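Local coordinates for protein phospho-2-dehydro-3-deoxyheptonate aldolase (Francisella tularensis, PDB 3TQK) that probably catalyses the condensation of phosphoenolpyruvate with D-erythrose 4-phosphate to DAHP, the first step of chorismate biosynthesis, in a metal-binding TIM barrel, at residues Asn42-Asn47 / Asp292-Met297; Thr163-Val168 / Val190-Asp195; Gly181-Thr186 / Met261-His266; Val228-Arg231 / Pro237-Ser240. All coordinates share one frame; numbering follows the deposited sequence.

Contact 1 of 4, residues Asn42-Asn47 / Asp292-Met297; sequences NIIHGN and DIFGVM
Ile43 and Ile44, in the last turn of helix 27-45, close on the ring of Phe294, and the chief interaction is a CH-pi contact. CG1 of Ile44 lies over one face of the Phe294 ring, 4.0 Å from its centroid and 28° off the ring normal. Its closest ring atom is CZ, at 3.6 Å from Ile44 CG1, so the methylene sits toward the far end of the ring. The two side chains run alongside each other and point the same way. The ring stands in this position because Phe294 CG is set between the backbone N and the carbonyl carbon (chi1 82°), while Phe294 CB faces the helix.

The end of helix 27-45, ahead of the first strand, lies against the N-terminal end of the TIM barrel, where Phe294 of the eighth strand, 293-299, turns its ring inward. A large flat residue on the strand suits this place, since it spans the gap to two branched residues one helical step apart.

The remaining packing is mainly apolar. Ile43 crosses Phe294 at about a right angle and brings its CG2 methyl obliquely to the ring, 3.5 Å from Phe294 CD1. Ile43 CG2 also comes within 3.7 Å of Phe294 CB. Beyond the isoleucines, His227 makes an edge-to-face contact with the Phe294 ring. Gly46, just after the helical residues, forms a Schellman motif; its positive phi (91°) would jam a side chain against the preceding carbonyl O, which calls for glycine.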
loop_
_atom_site.group_PDB
_atom_site.type_symbol
_atom_site.label_atom_id
_atom_site.label_comp_id
_atom_site.label_asym_id
_atom_site.label_seq_id
_atom_site.Cartn_x
_atom_site.Cartn_y
_atom_site.Cartn_z
ATOM N N ASN A 42 9.140 20.808 15.919
ATOM C CA ASN A 42 8.571 21.926 16.669
ATOM C C ASN A 42 7.551 22.717 15.867
ATOM O O ASN A 42 6.539 23.158 16.406
ATOM C CB ASN A 42 9.677 22.849 17.157
ATOM C CG ASN A 42 10.392 22.299 18.377
ATOM O OD1 ASN A 42 9.755 21.867 19.341
ATOM N ND2 ASN A 42 11.716 22.350 18.361
ATOM N N ILE A 43 7.812 22.900 14.582
ATOM C CA ILE A 43 6.823 23.528 13.716
ATOM C C ILE A 43 5.556 22.651 13.617
ATOM O O ILE A 43 4.455 23.157 13.767
ATOM C CB ILE A 43 7.402 23.855 12.342
ATOM C CG1 ILE A 43 8.473 24.945 12.481
ATOM C CG2 ILE A 43 6.309 24.327 11.413
ATOM C CD1 ILE A 43 9.404 25.082 11.266
ATOM N N ILE A 44 5.724 21.346 13.418
ATOM C CA ILE A 44 4.591 20.402 13.294
ATOM C C ILE A 44 3.681 20.414 14.531
ATOM O O ILE A 44 2.453 20.312 14.413
ATOM C CB ILE A 44 5.084 18.933 13.039
ATOM C CG1 ILE A 44 5.650 18.783 11.629
ATOM C CG2 ILE A 44 3.950 17.932 13.223
ATOM C CD1 ILE A 44 6.497 17.509 11.398
ATOM N N HIS A 45 4.294 20.557 15.708
ATOM C CA HIS A 45 3.585 20.556 16.981
ATOM C C HIS A 45 3.148 21.940 17.439
ATOM O O HIS A 45 2.478 22.072 18.462
ATOM C CB HIS A 45 4.455 19.916 18.059
ATOM C CG HIS A 45 4.502 18.426 17.981
ATOM N ND1 HIS A 45 3.601 17.619 18.639
ATOM C CD2 HIS A 45 5.348 17.595 17.330
ATOM C CE1 HIS A 45 3.885 16.355 18.392
ATOM N NE2 HIS A 45 4.942 16.311 17.600
ATOM N N GLY A 46 3.524 22.972 16.691
ATOM C CA GLY A 46 3.037 24.321 16.950
ATOM C C GLY A 46 3.898 25.138 17.884
ATOM O O GLY A 46 3.551 26.278 18.204
ATOM N N ASN A 47 5.024 24.574 18.309
ATOM C CA ASN A 47 5.923 25.246 19.234
ATOM C C ASN A 47 6.816 26.315 18.583
ATOM O O ASN A 47 7.491 27.083 19.284
ATOM C CB ASN A 47 6.752 24.203 19.979
ATOM C CG ASN A 47 5.881 23.267 20.806
ATOM O OD1 ASN A 47 4.885 23.695 21.404
ATOM N ND2 ASN A 47 6.243 21.994 20.846
ATOM N N ASP A 292 -3.123 26.929 12.478
ATOM C CA ASP A 292 -3.476 25.545 12.100
ATOM C C ASP A 292 -2.631 24.970 10.962
ATOM O O ASP A 292 -2.330 23.773 10.958
ATOM C CB ASP A 292 -4.948 25.440 11.677
ATOM C CG ASP A 292 -5.921 25.598 12.843
ATOM O OD1 ASP A 292 -5.553 25.339 14.006
ATOM O OD2 ASP A 292 -7.082 25.950 12.573
ATOM N N ILE A 293 -2.313 25.809 9.976
ATOM C CA ILE A 293 -1.456 25.415 8.865
ATOM C C ILE A 293 -0.028 25.693 9.293
ATOM O O ILE A 293 0.294 26.821 9.673
ATOM C CB ILE A 293 -1.777 26.204 7.574
ATOM C CG1 ILE A 293 -3.235 25.981 7.139
ATOM C CG2 ILE A 293 -0.833 25.793 6.452
ATOM C CD1 ILE A 293 -3.761 26.973 6.065
ATOM N N PHE A 294 0.817 24.665 9.271
ATOM C CA PHE A 294 2.243 24.836 9.578
ATOM C C PHE A 294 3.146 24.812 8.364
ATOM O O PHE A 294 4.290 25.273 8.445
ATOM C CB PHE A 294 2.740 23.771 10.560
ATOM C CG PHE A 294 3.085 22.444 9.920
ATOM C CD1 PHE A 294 4.340 22.223 9.369
ATOM C CD2 PHE A 294 2.163 21.404 9.908
ATOM C CE1 PHE A 294 4.665 21.012 8.803
ATOM C CE2 PHE A 294 2.479 20.177 9.337
ATOM C CZ PHE A 294 3.737 19.986 8.780
ATOM N N GLY A 295 2.666 24.253 7.253
ATOM C CA GLY A 295 3.533 23.986 6.103
ATOM C C GLY A 295 2.815 23.904 4.768
ATOM O O GLY A 295 1.592 23.743 4.711
ATOM N N VAL A 296 3.595 24.056 3.697
ATOM C CA VAL A 296 3.112 23.869 2.340
ATOM C C VAL A 296 4.118 23.057 1.527
ATOM O O VAL A 296 5.278 22.901 1.931
ATOM C CB VAL A 296 2.831 25.216 1.647
ATOM C CG1 VAL A 296 1.744 25.974 2.395
ATOM C CG2 VAL A 296 4.110 26.064 1.541
HETATM N N MSE A 297 3.654 22.509 0.407
HETATM C CA MSE A 297 4.536 21.891 -0.586
HETATM C C MSE A 297 4.395 22.646 -1.886
HETATM O O MSE A 297 3.292 23.010 -2.272
HETATM C CB MSE A 297 4.170 20.437 -0.841
HETATM C CG MSE A 297 3.834 19.633 0.403
HETATM SE SE MSE A 297 3.836 17.714 0.021
HETATM C CE MSE A 297 5.708 17.526 -0.539
#

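Contact 2 of 4, residues Thr163-Val168 / Val190-Asp195; sequences TVESQV and VQVAVD
Val164 and Glu165, in the middle of a type I turn from Thr163 to Ser166, lean on the first turn of helix 191-200. Thr163 opens the turn, and its carbonyl O accepts a backbone bond from Ser166 N at 3.0 Å. Val164 then points its CB at the helix and divides its two methyls between successive residues. CG1 of Val164 meets CG2 of Val192 at 3.8 Å, the two side chains crossing at about a right angle. With CG2 of Val164 anti to the backbone N, that second methyl turns to the helix backbone and lies 3.6 Å from Ala193 CA. A residue as small as alanine suits this spot because it lets a valine methyl come right up to the main chain.

Glu165 uses the aliphatic part of its side chain: its CG lies 4.0 Å from Val192 CB, slanting across the valine. The extended chain carries the carboxylate alongside Val192 to the subunit interface, where OE2 is hydrogen-bonded to OG1 of Thr186 of the second subunit. Ser166, at the N-cap position, leads into helix 167-173 but makes no capping bond with its side chain; its OG bonds to His169 ND1 instead.

The contact thus joins the loop after barrel strand 156-159 to the start of helix 191-200, which follows strand 179-183; on the barrel side of that helix, Ala193 packs against Val228 of strand 226-230.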
loop_
_atom_site.group_PDB
_atom_site.type_symbol
_atom_site.label_atom_id
_atom_site.label_comp_id
_atom_site.label_asym_id
_atom_site.label_seq_id
_atom_site.Cartn_x
_atom_site.Cartn_y
_atom_site.Cartn_z
ATOM N N THR A 163 -0.726 5.025 -0.727
ATOM C CA THR A 163 -0.328 4.069 0.306
ATOM C C THR A 163 -0.772 4.484 1.721
ATOM O O THR A 163 -0.335 3.888 2.705
ATOM C CB THR A 163 1.187 3.831 0.272
ATOM O OG1 THR A 163 1.864 5.081 0.170
ATOM C CG2 THR A 163 1.564 2.973 -0.929
ATOM N N VAL A 164 -1.685 5.456 1.806
ATOM C CA VAL A 164 -2.112 6.017 3.081
ATOM C C VAL A 164 -2.938 5.020 3.903
ATOM O O VAL A 164 -2.930 5.078 5.129
ATOM C CB VAL A 164 -2.919 7.345 2.890
ATOM C CG1 VAL A 164 -4.264 7.078 2.251
ATOM C CG2 VAL A 164 -3.100 8.059 4.240
ATOM N N GLU A 165 -3.638 4.112 3.222
ATOM C CA GLU A 165 -4.357 3.031 3.882
ATOM C C GLU A 165 -3.505 1.774 4.026
ATOM O O GLU A 165 -3.998 0.746 4.476
ATOM C CB GLU A 165 -5.609 2.671 3.108
ATOM C CG GLU A 165 -6.732 3.682 3.168
ATOM C CD GLU A 165 -7.934 3.205 2.385
ATOM O OE1 GLU A 165 -7.881 3.301 1.141
ATOM O OE2 GLU A 165 -8.910 2.726 3.004
ATOM N N SER A 166 -2.243 1.835 3.636
ATOM C CA SER A 166 -1.411 0.637 3.596
ATOM C C SER A 166 -0.794 0.369 4.962
ATOM O O SER A 166 -0.079 1.197 5.501
ATOM C CB SER A 166 -0.299 0.805 2.566
ATOM O OG SER A 166 0.608 -0.264 2.599
ATOM N N GLN A 167 -1.052 -0.814 5.491
ATOM C CA GLN A 167 -0.642 -1.163 6.841
ATOM C C GLN A 167 0.880 -1.096 7.041
ATOM O O GLN A 167 1.352 -0.564 8.060
ATOM C CB GLN A 167 -1.179 -2.547 7.198
ATOM C CG GLN A 167 -0.848 -3.021 8.621
ATOM C CD GLN A 167 -1.350 -2.093 9.719
ATOM O OE1 GLN A 167 -0.701 -1.954 10.759
ATOM N NE2 GLN A 167 -2.495 -1.458 9.500
ATOM N N VAL A 168 1.652 -1.610 6.092
ATOM C CA VAL A 168 3.105 -1.656 6.281
ATOM C C VAL A 168 3.694 -0.245 6.212
ATOM O O VAL A 168 4.731 0.018 6.816
ATOM C CB VAL A 168 3.828 -2.610 5.287
ATOM C CG1 VAL A 168 5.348 -2.699 5.611
ATOM C CG2 VAL A 168 3.216 -4.018 5.357
ATOM N N VAL A 190 -9.866 12.514 3.933
ATOM C CA VAL A 190 -8.897 12.981 4.930
ATOM C C VAL A 190 -8.890 12.081 6.167
ATOM O O VAL A 190 -7.874 11.964 6.858
ATOM C CB VAL A 190 -9.212 14.428 5.344
ATOM C CG1 VAL A 190 -8.292 14.894 6.490
ATOM C CG2 VAL A 190 -9.108 15.351 4.135
ATOM N N GLN A 191 -10.009 11.419 6.433
ATOM C CA GLN A 191 -10.111 10.565 7.613
ATOM C C GLN A 191 -9.047 9.475 7.597
ATOM O O GLN A 191 -8.408 9.223 8.620
ATOM C CB GLN A 191 -11.511 9.946 7.747
ATOM C CG GLN A 191 -11.719 9.146 9.038
ATOM C CD GLN A 191 -11.576 10.004 10.289
ATOM O OE1 GLN A 191 -12.341 10.946 10.496
ATOM N NE2 GLN A 191 -10.594 9.686 11.124
ATOM N N VAL A 192 -8.850 8.838 6.438
ATOM C CA VAL A 192 -7.841 7.793 6.326
ATOM C C VAL A 192 -6.441 8.304 6.628
ATOM O O VAL A 192 -5.635 7.561 7.171
ATOM C CB VAL A 192 -7.879 7.067 4.960
ATOM C CG1 VAL A 192 -9.218 6.365 4.803
ATOM C CG2 VAL A 192 -7.624 8.022 3.799
ATOM N N ALA A 193 -6.136 9.556 6.294
ATOM C CA ALA A 193 -4.815 10.117 6.619
ATOM C C ALA A 193 -4.689 10.369 8.116
ATOM O O ALA A 193 -3.620 10.145 8.684
ATOM C CB ALA A 193 -4.544 11.406 5.842
ATOM N N VAL A 194 -5.779 10.827 8.744
ATOM C CA VAL A 194 -5.832 10.985 10.197
ATOM C C VAL A 194 -5.651 9.625 10.868
ATOM O O VAL A 194 -4.838 9.483 11.792
ATOM C CB VAL A 194 -7.148 11.670 10.662
ATOM C CG1 VAL A 194 -7.360 11.524 12.188
ATOM C CG2 VAL A 194 -7.161 13.157 10.231
ATOM N N ASP A 195 -6.361 8.615 10.372
ATOM C CA ASP A 195 -6.174 7.248 10.869
ATOM C C ASP A 195 -4.707 6.820 10.752
ATOM O O ASP A 195 -4.170 6.150 11.632
ATOM C CB ASP A 195 -7.029 6.227 10.104
ATOM C CG ASP A 195 -8.512 6.537 10.129
ATOM O OD1 ASP A 195 -8.990 7.243 11.046
ATOM O OD2 ASP A 195 -9.208 6.060 9.200
#

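Contact 3 of 4, residues Gly181-Thr186 / Met261-His266; sequences GFKNAT and MIDCSH. With MN (manganese (II) ion), chain B.
Two torsions bring Lys183 and Asp263 together over the intervening strand 226-230: Asp263 CG is anti to its backbone N (chi1 -167°), holding the carboxylate toward the strand 179-183 side, and the lysine chain bends at chi3 (139°) to reach it. Lys183 NZ meets Asp263 OD2 at 2.7 Å, nearly along the C-O axis, in a salt bridge. The same oxygen takes a second bond from His266 ND1, also 2.7 Å from Asp263 OD2. This one arrives on the syn side, 26° out of the carboxylate plane, with the acceptor close to the imidazole plane.

The other oxygen, Asp263 OD1, accepts from Ser265 N at 2.8 Å, an Asx turn that fixes the carboxylate to the loop leading to His266. An aspartate suits this place because its short side chain can serve both the loop and two side-chain donors.

On the far side of the imidazole, His266 NE2 binds manganese at 2.2 Å, in a site it shares with Cys58, Glu299 and Asp322. Asp263 is therefore a second-shell residue that sets the rotation of the histidine ring. Its negative charge would be expected to make the imidazole a stronger donor to the metal, while the nearby Lys183 may partly offset this.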
loop_
_atom_site.group_PDB
_atom_site.type_symbol
_atom_site.label_atom_id
_atom_site.label_comp_id
_atom_site.label_asym_id
_atom_site.label_seq_id
_atom_site.Cartn_x
_atom_site.Cartn_y
_atom_site.Cartn_z
ATOM N N GLY A 181 4.703 13.192 6.986
ATOM C CA GLY A 181 3.377 13.602 6.583
ATOM C C GLY A 181 2.694 12.507 5.771
ATOM O O GLY A 181 3.347 11.807 4.987
ATOM N N PHE A 182 1.382 12.360 5.973
ATOM C CA PHE A 182 0.564 11.369 5.276
ATOM C C PHE A 182 -0.449 12.087 4.403
ATOM O O PHE A 182 -1.292 12.844 4.900
ATOM C CB PHE A 182 -0.221 10.512 6.272
ATOM C CG PHE A 182 0.630 9.621 7.137
ATOM C CD1 PHE A 182 1.344 10.137 8.202
ATOM C CD2 PHE A 182 0.685 8.256 6.908
ATOM C CE1 PHE A 182 2.119 9.306 9.021
ATOM C CE2 PHE A 182 1.457 7.420 7.739
ATOM C CZ PHE A 182 2.164 7.949 8.785
ATOM N N LYS A 183 -0.397 11.823 3.106
ATOM C CA LYS A 183 -1.302 12.462 2.163
ATOM C C LYS A 183 -2.717 11.903 2.290
ATOM O O LYS A 183 -2.897 10.728 2.595
ATOM C CB LYS A 183 -0.765 12.297 0.739
ATOM C CG LYS A 183 0.505 13.116 0.500
ATOM C CD LYS A 183 0.783 13.390 -0.967
ATOM C CE LYS A 183 1.266 14.826 -1.178
ATOM N NZ LYS A 183 1.394 15.174 -2.625
ATOM N N ASN A 184 -3.726 12.741 2.085
ATOM C CA ASN A 184 -5.087 12.231 2.041
ATOM C C ASN A 184 -5.233 11.338 0.819
ATOM O O ASN A 184 -4.351 11.306 -0.037
ATOM C CB ASN A 184 -6.129 13.345 2.101
ATOM C CG ASN A 184 -6.172 14.201 0.856
ATOM O OD1 ASN A 184 -6.644 13.766 -0.195
ATOM N ND2 ASN A 184 -5.742 15.446 0.987
ATOM N N ALA A 185 -6.311 10.573 0.775
ATOM C CA ALA A 185 -6.503 9.575 -0.273
ATOM C C ALA A 185 -6.744 10.205 -1.650
ATOM O O ALA A 185 -7.174 11.359 -1.751
ATOM C CB ALA A 185 -7.663 8.642 0.101
ATOM N N THR A 186 -6.499 9.429 -2.711
ATOM C CA THR A 186 -6.666 9.942 -4.076
ATOM C C THR A 186 -8.101 10.416 -4.337
ATOM O O THR A 186 -8.314 11.325 -5.135
ATOM C CB THR A 186 -6.227 8.915 -5.146
ATOM O OG1 THR A 186 -7.049 7.745 -5.075
ATOM C CG2 THR A 186 -4.759 8.522 -4.962
HETATM N N MSE A 261 -0.304 20.396 6.943
HETATM C CA MSE A 261 0.458 20.836 5.783
HETATM C C MSE A 261 -0.443 20.799 4.542
HETATM O O MSE A 261 -1.263 19.883 4.398
HETATM C CB MSE A 261 1.672 19.926 5.564
HETATM C CG MSE A 261 2.402 20.158 4.230
HETATM SE SE MSE A 261 3.993 19.056 4.037
HETATM C CE MSE A 261 5.122 19.824 5.456
ATOM N N ILE A 262 -0.276 21.768 3.638
ATOM C CA ILE A 262 -1.057 21.798 2.402
ATOM C C ILE A 262 -0.168 21.750 1.150
ATOM O O ILE A 262 0.732 22.556 0.975
ATOM C CB ILE A 262 -1.985 23.031 2.347
ATOM C CG1 ILE A 262 -2.791 23.145 3.646
ATOM C CG2 ILE A 262 -2.930 22.936 1.141
ATOM C CD1 ILE A 262 -3.753 24.296 3.696
ATOM N N ASP A 263 -0.439 20.792 0.278
ATOM C CA ASP A 263 0.240 20.694 -1.013
ATOM C C ASP A 263 -0.385 21.722 -1.936
ATOM O O ASP A 263 -1.584 21.667 -2.168
ATOM C CB ASP A 263 0.053 19.285 -1.585
ATOM C CG ASP A 263 0.979 18.986 -2.772
ATOM O OD1 ASP A 263 1.506 19.935 -3.395
ATOM O OD2 ASP A 263 1.171 17.783 -3.085
ATOM N N CYS A 264 0.397 22.674 -2.445
ATOM C CA CYS A 264 -0.132 23.627 -3.423
ATOM C C CYS A 264 -0.315 23.006 -4.815
ATOM O O CYS A 264 -0.982 23.598 -5.671
ATOM C CB CYS A 264 0.782 24.845 -3.567
ATOM S SG CYS A 264 1.068 25.729 -2.046
ATOM N N SER A 265 0.287 21.838 -5.036
ATOM C CA SER A 265 0.324 21.203 -6.349
ATOM C C SER A 265 -0.618 19.990 -6.416
ATOM O O SER A 265 -1.557 19.880 -5.628
ATOM C CB SER A 265 1.770 20.784 -6.660
ATOM O OG SER A 265 1.952 20.550 -8.039
ATOM N N HIS A 266 -0.352 19.095 -7.365
ATOM C CA HIS A 266 -1.150 17.875 -7.585
ATOM C C HIS A 266 -2.654 18.158 -7.597
ATOM O O HIS A 266 -3.110 18.982 -8.386
ATOM C CB HIS A 266 -0.738 16.786 -6.587
ATOM C CG HIS A 266 0.727 16.490 -6.624
ATOM N ND1 HIS A 266 1.599 16.936 -5.654
ATOM C CD2 HIS A 266 1.483 15.854 -7.551
ATOM C CE1 HIS A 266 2.827 16.556 -5.966
ATOM N NE2 HIS A 266 2.784 15.909 -7.119
HETATM MN MN MN B . 4.441 15.459 -8.558
#

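Contact 4 of 4, residues Val228-Arg231 / Pro237-Ser240; sequences VILR and PNFS
Asn238 lays its amide against the base of Leu230, the two side chains slanting across each other. Its OD1 approaches Leu230 CB at 3.4 Å, and Asn238 ND2 is 4.0 Å from Leu230 CD2, so both arms of the amide touch the leucine. The amide is brought here by chi1 56°, which places Asn238 CG between the backbone N and the carbonyl carbon.

Leu230 returns the contact with its far end: methyl CD1 comes to 3.4 Å from Asn238 O, while CB lies 3.8 Å from that same carbonyl oxygen. The leucine CG is anti to its own carbonyl carbon (chi1 -62°), and the isobutyl group points away from the barrel interior, meeting Val190, and Val244 of helix 241-253. A leucine suits this place because it fills the apolar layer between barrel and helices and still packs against the loop's main chain.

The two residues join the end of strand 226-230, the sixth of the TIM barrel, to the loop that precedes helix 241-253. Arg231 N lies 3.2 Å from Asn238 OD1, but the angle is too poor for a hydrogen bond.

That oxygen is instead bonded by the next backbone amide, Gly232 N, and more weakly by Asn268 ND2. The side-chain oxygen OD1 of Asn238 thus ties the two ends of the loop together beside Arg231, whose own side chain reaches toward the metal ligand His266.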
loop_
_atom_site.group_PDB
_atom_site.type_symbol
_atom_site.label_atom_id
_atom_site.label_comp_id
_atom_site.label_asym_id
_atom_site.label_seq_id
_atom_site.Cartn_x
_atom_site.Cartn_y
_atom_site.Cartn_z
ATOM N N VAL A 228 -1.019 15.257 8.774
ATOM C CA VAL A 228 -1.720 15.162 7.504
ATOM C C VAL A 228 -1.148 16.155 6.497
ATOM O O VAL A 228 -0.717 17.264 6.865
ATOM C CB VAL A 228 -3.229 15.447 7.693
ATOM C CG1 VAL A 228 -3.961 15.470 6.363
ATOM C CG2 VAL A 228 -3.828 14.410 8.613
ATOM N N ILE A 229 -1.119 15.727 5.236
ATOM C CA ILE A 229 -0.881 16.602 4.098
ATOM C C ILE A 229 -2.164 16.640 3.298
ATOM O O ILE A 229 -2.658 15.591 2.898
ATOM C CB ILE A 229 0.224 16.064 3.169
ATOM C CG1 ILE A 229 1.531 15.860 3.936
ATOM C CG2 ILE A 229 0.423 17.016 1.963
ATOM C CD1 ILE A 229 2.510 14.945 3.239
ATOM N N LEU A 230 -2.695 17.833 3.054
ATOM C CA LEU A 230 -3.896 17.998 2.224
ATOM C C LEU A 230 -3.457 18.279 0.783
ATOM O O LEU A 230 -2.696 19.201 0.539
ATOM C CB LEU A 230 -4.776 19.129 2.752
ATOM C CG LEU A 230 -5.359 18.967 4.166
ATOM C CD1 LEU A 230 -6.020 20.264 4.630
ATOM C CD2 LEU A 230 -6.339 17.796 4.237
ATOM N N ARG A 231 -3.955 17.488 -0.163
ATOM C CA ARG A 231 -3.463 17.510 -1.547
ATOM C C ARG A 231 -4.551 17.296 -2.593
ATOM O O ARG A 231 -4.257 16.902 -3.717
ATOM C CB ARG A 231 -2.354 16.454 -1.735
ATOM C CG ARG A 231 -2.684 15.066 -1.208
ATOM C CD ARG A 231 -3.640 14.262 -2.093
ATOM N NE ARG A 231 -3.025 13.869 -3.362
ATOM C CZ ARG A 231 -3.687 13.432 -4.430
ATOM N NH1 ARG A 231 -5.009 13.328 -4.425
ATOM N NH2 ARG A 231 -3.012 13.095 -5.520
ATOM N N PRO A 237 -10.375 20.192 -4.688
ATOM C CA PRO A 237 -9.319 20.764 -3.848
ATOM C C PRO A 237 -9.736 20.931 -2.377
ATOM O O PRO A 237 -10.877 21.294 -2.096
ATOM C CB PRO A 237 -9.043 22.133 -4.501
ATOM C CG PRO A 237 -9.600 22.021 -5.901
ATOM C CD PRO A 237 -10.777 21.100 -5.783
ATOM N N ASN A 238 -8.815 20.643 -1.459
ATOM C CA ASN A 238 -9.087 20.737 -0.026
ATOM C C ASN A 238 -8.110 21.652 0.719
ATOM O O ASN A 238 -7.677 21.340 1.824
ATOM C CB ASN A 238 -9.141 19.332 0.617
ATOM C CG ASN A 238 -7.870 18.503 0.388
ATOM O OD1 ASN A 238 -6.813 19.024 0.014
ATOM N ND2 ASN A 238 -7.976 17.197 0.629
ATOM N N PHE A 239 -7.788 22.788 0.104
ATOM C CA PHE A 239 -6.867 23.766 0.684
ATOM C C PHE A 239 -7.585 24.858 1.472
ATOM O O PHE A 239 -6.944 25.563 2.246
ATOM C CB PHE A 239 -5.983 24.403 -0.403
ATOM C CG PHE A 239 -6.746 25.182 -1.446
ATOM C CD1 PHE A 239 -7.022 24.622 -2.684
ATOM C CD2 PHE A 239 -7.180 26.473 -1.190
ATOM C CE1 PHE A 239 -7.724 25.331 -3.647
ATOM C CE2 PHE A 239 -7.889 27.187 -2.142
ATOM C CZ PHE A 239 -8.161 26.613 -3.375
ATOM N N SER A 240 -8.900 25.000 1.279
ATOM C CA SER A 240 -9.667 26.079 1.910
ATOM C C SER A 240 -9.764 25.965 3.425
ATOM O O SER A 240 -9.559 24.904 3.998
ATOM C CB SER A 240 -11.093 26.143 1.343
ATOM O OG SER A 240 -11.910 25.117 1.888
#

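From the N terminus, helix 27-45 supplies the first half of contact 1, and its loop closes only at strand 293-299, so the other three contacts nest inside it. Contact 2 opens next, after barrel strand 156-159, and crosses contact 3: segment 181-186 lies between the two halves of contact 2. Contact 2 closes on helix 191-200, before contact 4 opens at the end of strand 226-230 and closes in the loop that follows it. Contact 4 is in turn nested in contact 3, which closes at segment 261-266. Strands 179-183, 226-230, 260-263 and 293-299 are successive neighbours in the barrel, so contacts 1, 3 and 4 share one sheet, while contact 2 packs outside it.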